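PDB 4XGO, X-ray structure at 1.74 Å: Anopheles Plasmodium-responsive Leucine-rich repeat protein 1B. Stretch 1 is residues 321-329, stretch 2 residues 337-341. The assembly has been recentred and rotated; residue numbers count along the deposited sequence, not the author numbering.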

ATOM      1  N   ALA A 321     -36.409 -16.956   0.836  1.00 45.02           N
ATOM      2  CA  ALA A 321     -35.869 -15.898  -0.033  1.00 43.07           C
ATOM      3  C   ALA A 321     -35.509 -14.599   0.711  1.00 41.53           C
ATOM      4  O   ALA A 321     -34.588 -13.894   0.309  1.00 38.60           O
ATOM      5  CB  ALA A 321     -36.845 -15.600  -1.165  1.00 43.70           C
ATOM      6  N   VAL A 322     -36.224 -14.273   1.786  1.00 41.35           N
ATOM      7  CA  VAL A 322     -35.857 -13.097   2.589  1.00 41.57           C
ATOM      8  C   VAL A 322     -34.641 -13.439   3.451  1.00 40.65           C
ATOM      9  O   VAL A 322     -34.709 -14.310   4.304  1.00 39.66           O
ATOM     10  CB  VAL A 322     -37.032 -12.537   3.441  1.00 42.12           C
ATOM     11  CG1 VAL A 322     -37.480 -13.511   4.528  1.00 44.00           C
ATOM     12  CG2 VAL A 322     -36.645 -11.201   4.057  1.00 41.77           C
ATOM     13  N   HIS A 323     -33.523 -12.766   3.202  1.00 40.86           N
ATOM     14  CA  HIS A 323     -32.276 -13.057   3.916  1.00 41.01           C
ATOM     15  C   HIS A 323     -31.843 -11.939   4.850  1.00 37.04           C
ATOM     16  O   HIS A 323     -30.685 -11.926   5.297  1.00 37.15           O
ATOM     17  CB  HIS A 323     -31.148 -13.362   2.931  1.00 44.47           C
ATOM     18  CG  HIS A 323     -31.200 -14.745   2.365  1.00 49.76           C
ATOM     19  ND1 HIS A 323     -30.102 -15.582   2.336  1.00 52.95           N
ATOM     20  CD2 HIS A 323     -32.221 -15.445   1.818  1.00 50.94           C
ATOM     21  CE1 HIS A 323     -30.445 -16.732   1.784  1.00 53.26           C
ATOM     22  NE2 HIS A 323     -31.726 -16.676   1.462  1.00 53.30           N
ATOM     23  N   ASP A 324     -32.745 -10.997   5.151  1.00 30.31           N
ATOM     24  CA  ASP A 324     -32.409  -9.989   6.138  1.00 25.49           C
ATOM     25  C   ASP A 324     -33.533  -9.695   7.100  1.00 23.21           C
ATOM     26  O   ASP A 324     -34.660 -10.172   6.936  1.00 24.72           O
ATOM     27  CB  ASP A 324     -31.843  -8.720   5.483  1.00 24.04           C
ATOM     28  CG  ASP A 324     -32.894  -7.865   4.791  1.00 22.65           C
ATOM     29  OD1 ASP A 324     -34.030  -8.319   4.517  1.00 21.22           O
ATOM     30  OD2 ASP A 324     -32.528  -6.710   4.488  1.00 21.81           O
ATOM     31  N   ALA A 325     -33.190  -8.952   8.140  1.00 20.56           N
ATOM     32  CA  ALA A 325     -34.130  -8.620   9.203  1.00 19.48           C
ATOM     33  C   ALA A 325     -33.762  -7.310   9.846  1.00 18.14           C
ATOM     34  O   ALA A 325     -32.603  -6.898   9.804  1.00 18.21           O
ATOM     35  CB  ALA A 325     -34.106  -9.701  10.273  1.00 19.76           C
ATOM     36  N   ASP A 326     -34.751  -6.702  10.481  1.00 17.99           N
ATOM     37  CA  ASP A 326     -34.533  -5.552  11.339  1.00 18.85           C
ATOM     38  C   ASP A 326     -34.295  -6.095  12.749  1.00 21.94           C
ATOM     39  O   ASP A 326     -34.701  -7.215  13.056  1.00 21.99           O
ATOM     40  CB  ASP A 326     -35.752  -4.640  11.340  1.00 17.64           C
ATOM     41  CG  ASP A 326     -35.956  -3.918  10.024  1.00 16.93           C
ATOM     42  OD1 ASP A 326     -34.995  -3.239   9.576  1.00 16.15           O
ATOM     43  OD2 ASP A 326     -37.065  -4.023   9.447  1.00 15.30           O
ATOM     44  N   GLN A 327     -33.628  -5.316  13.587  1.00 25.30           N
ATOM     45  CA  GLN A 327     -33.352  -5.721  14.967  1.00 30.13           C
ATOM     46  C   GLN A 327     -34.355  -5.102  15.917  1.00 30.99           C
ATOM     47  O   GLN A 327     -34.996  -5.807  16.706  1.00 33.27           O
ATOM     48  CB  GLN A 327     -31.925  -5.330  15.369  1.00 33.54           C
ATOM     49  CG  GLN A 327     -30.953  -6.492  15.409  1.00 38.31           C
ATOM     50  CD  GLN A 327     -30.748  -7.168  14.067  1.00 42.49           C
ATOM     51  OE1 GLN A 327     -30.853  -6.546  13.005  1.00 46.63           O
ATOM     52  NE2 GLN A 327     -30.424  -8.453  14.112  1.00 46.05           N
ATOM     53  N   HIS A 328     -34.493  -3.784  15.831  1.00 30.97           N
ATOM     54  CA  HIS A 328     -35.387  -3.014  16.692  1.00 30.73           C
ATOM     55  C   HIS A 328     -36.193  -2.090  15.794  1.00 27.20           C
ATOM     56  O   HIS A 328     -35.721  -1.712  14.739  1.00 26.72           O
ATOM     57  CB  HIS A 328     -34.579  -2.173  17.669  1.00 34.80           C
ATOM     58  CG  HIS A 328     -33.568  -2.954  18.446  1.00 38.82           C
ATOM     59  ND1 HIS A 328     -33.918  -3.963  19.319  1.00 42.18           N
ATOM     60  CD2 HIS A 328     -32.218  -2.873  18.484  1.00 42.34           C
ATOM     61  CE1 HIS A 328     -32.825  -4.474  19.859  1.00 42.61           C
ATOM     62  NE2 HIS A 328     -31.780  -3.830  19.368  1.00 43.54           N
ATOM     63  N   CYS A 329     -37.406  -1.750  16.205  1.00 24.01           N
ATOM     64  CA  CYS A 329     -38.293  -0.947  15.376  1.00 22.69           C
ATOM     65  C   CYS A 329     -38.535   0.376  16.039  1.00 24.08           C
ATOM     66  O   CYS A 329     -38.502   0.479  17.267  1.00 24.18           O
ATOM     67  CB  CYS A 329     -39.644  -1.630  15.189  1.00 21.39           C
ATOM     68  SG  CYS A 329     -39.503  -3.227  14.360  1.00 20.36           S
TER
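Stretch 2 337-341: HGLCC

Stretch 2, residues 337-341, lies alongside the loop of stretch 1. The two run in the same general direction: the CA atoms of Ala 325 and Gly 338 are 4.9 Å apart, those of Asp 326 and Leu 339 are 5.1 Å apart, and those of Cys 329 and Cys 340 are 5.6 Å apart. Numbers rise together on both sides. The step from Asp 326 to Cys 329 is matched by a single step from Leu 339 to Cys 340, so the pairing is not a regular ladder. Stretch 1 has no regular helix or strand. Stretch 2 begins as loop or turn; from Leu 339 on it is strand, and that strand continues later in the chain. The contact buries 376 Å², both sides summed.

Cys 340 has the largest covered area, 92 Å². Its phi/psi of -73/138 is extended, and its CA-to-CB bond points toward stretch 1. There SG of Cys 340 is bonded to SG of Cys 329 at 2.1 Å. The disulfide has a chi3 of -90°, close to the relaxed value for a left-handed bridge, and both cysteines have chi1 in the m well. This covalent link fixes the end of stretch 1 to the strand. The backbone of Cys 340 is held as well. N of Cys 340 donates a hydrogen bond to OD2 of Asp 326 at 2.8 Å, with a nearly straight angle of 177°. The same two residues also touch through their side chains, with CB of Asp 326 3.5 Å from SG of Cys 340.

Stretch 1 covers 66 Å² of Leu 339, which is buried. Its CA-to-CB bond points sideways, but the end of the side chain comes nearer to stretch 1. CD1 of Leu 339 lies 4.0 Å from CG2 of Val 322, an apolar contact. CD2 of Leu 339 sits 4.1 Å from CA of Ala 325 and 4.0 Å from O of Asp 324. The leucine therefore reaches back along stretch 1, to residues before its backbone neighbour Asp 326.

Of Asp 326, 59 Å² is covered, the most in stretch 1, and the residue is buried. It makes two hydrogen bonds to stretch 2, one from its backbone N and one through its carboxylate. N of Asp 326 donates to O of Gly 338 at 2.8 Å, with an angle of 148°, while its OD2 accepts from Cys 340. The carboxylate thus accepts a strand NH. OD2 of Asp 326 also lies 3.5 Å from CA of Leu 339. OD1 is hydrogen-bonded elsewhere in the structure.

Gly 338 has a phi of 81°, which by itself favours glycine. The space beside it is also limited: an ideal CB would lie 3.5 Å from CB of Ala 325, a tight approach. CB of Ala 325 is already 3.3 Å from O of Gly 338. Farther back, water 1 bridges the stretches, its O donating to O of Asp 324 at 3.0 Å and to O of His 337 at 2.9 Å. The CA-to-CB bond of His 337 points sideways, and the end of its side chain leads off from stretch 1.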

ATOM      1  N   HIS A 337     -42.318 -11.263  10.726  1.00 23.37           N
ATOM      2  CA  HIS A 337     -41.268 -12.110  10.144  1.00 24.38           C
ATOM      3  C   HIS A 337     -39.894 -11.436  10.135  1.00 21.74           C
ATOM      4  O   HIS A 337     -39.160 -11.474   9.137  1.00 21.15           O
ATOM      5  CB  HIS A 337     -41.652 -12.584   8.741  1.00 27.81           C
ATOM      6  CG  HIS A 337     -42.841 -13.495   8.726  1.00 31.67           C
ATOM      7  ND1 HIS A 337     -44.108 -13.060   8.401  1.00 35.69           N
ATOM      8  CD2 HIS A 337     -42.960 -14.811   9.016  1.00 35.50           C
ATOM      9  CE1 HIS A 337     -44.957 -14.071   8.486  1.00 37.00           C
ATOM     10  NE2 HIS A 337     -44.285 -15.146   8.857  1.00 37.40           N
ATOM     11  N   GLY A 338     -39.556 -10.815  11.257  1.00 19.59           N
ATOM     12  CA  GLY A 338     -38.261 -10.196  11.417  1.00 18.40           C
ATOM     13  C   GLY A 338     -38.078  -8.813  10.807  1.00 17.09           C
ATOM     14  O   GLY A 338     -36.981  -8.263  10.875  1.00 16.62           O
ATOM     15  N   LEU A 339     -39.139  -8.251  10.232  1.00 16.57           N
ATOM     16  CA  LEU A 339     -39.060  -6.937   9.554  1.00 16.48           C
ATOM     17  C   LEU A 339     -40.065  -5.955  10.147  1.00 16.12           C
ATOM     18  O   LEU A 339     -41.218  -6.312  10.399  1.00 17.12           O
ATOM     19  CB  LEU A 339     -39.327  -7.112   8.059  1.00 16.37           C
ATOM     20  CG  LEU A 339     -38.216  -7.845   7.307  1.00 16.57           C
ATOM     21  CD1 LEU A 339     -38.773  -8.495   6.047  1.00 17.22           C
ATOM     22  CD2 LEU A 339     -37.058  -6.915   6.971  1.00 16.08           C
ATOM     23  N   CYS A 340     -39.651  -4.704  10.346  1.00 16.31           N
ATOM     24  CA  CYS A 340     -40.514  -3.717  10.999  1.00 16.65           C
ATOM     25  C   CYS A 340     -41.642  -3.263  10.090  1.00 16.85           C
ATOM     26  O   CYS A 340     -41.424  -3.005   8.903  1.00 16.11           O
ATOM     27  CB  CYS A 340     -39.729  -2.474  11.405  1.00 17.29           C
ATOM     28  SG  CYS A 340     -38.470  -2.851  12.622  1.00 18.67           S
ATOM     29  N   CYS A 341     -42.838  -3.138  10.644  1.00 17.48           N
ATOM     30  CA  CYS A 341     -43.934  -2.572   9.893  1.00 18.90           C
ATOM     31  C   CYS A 341     -44.961  -1.951  10.816  1.00 19.48           C
ATOM     32  O   CYS A 341     -45.061  -2.307  11.995  1.00 18.88           O
ATOM     33  CB  CYS A 341     -44.585  -3.632   8.990  1.00 20.22           C
ATOM     34  SG  CYS A 341     -45.484  -4.931   9.898  1.00 22.32           S
TER
HETATM   35  O   HOH W   1     -36.320 -11.945   8.736  1.00 49.18           O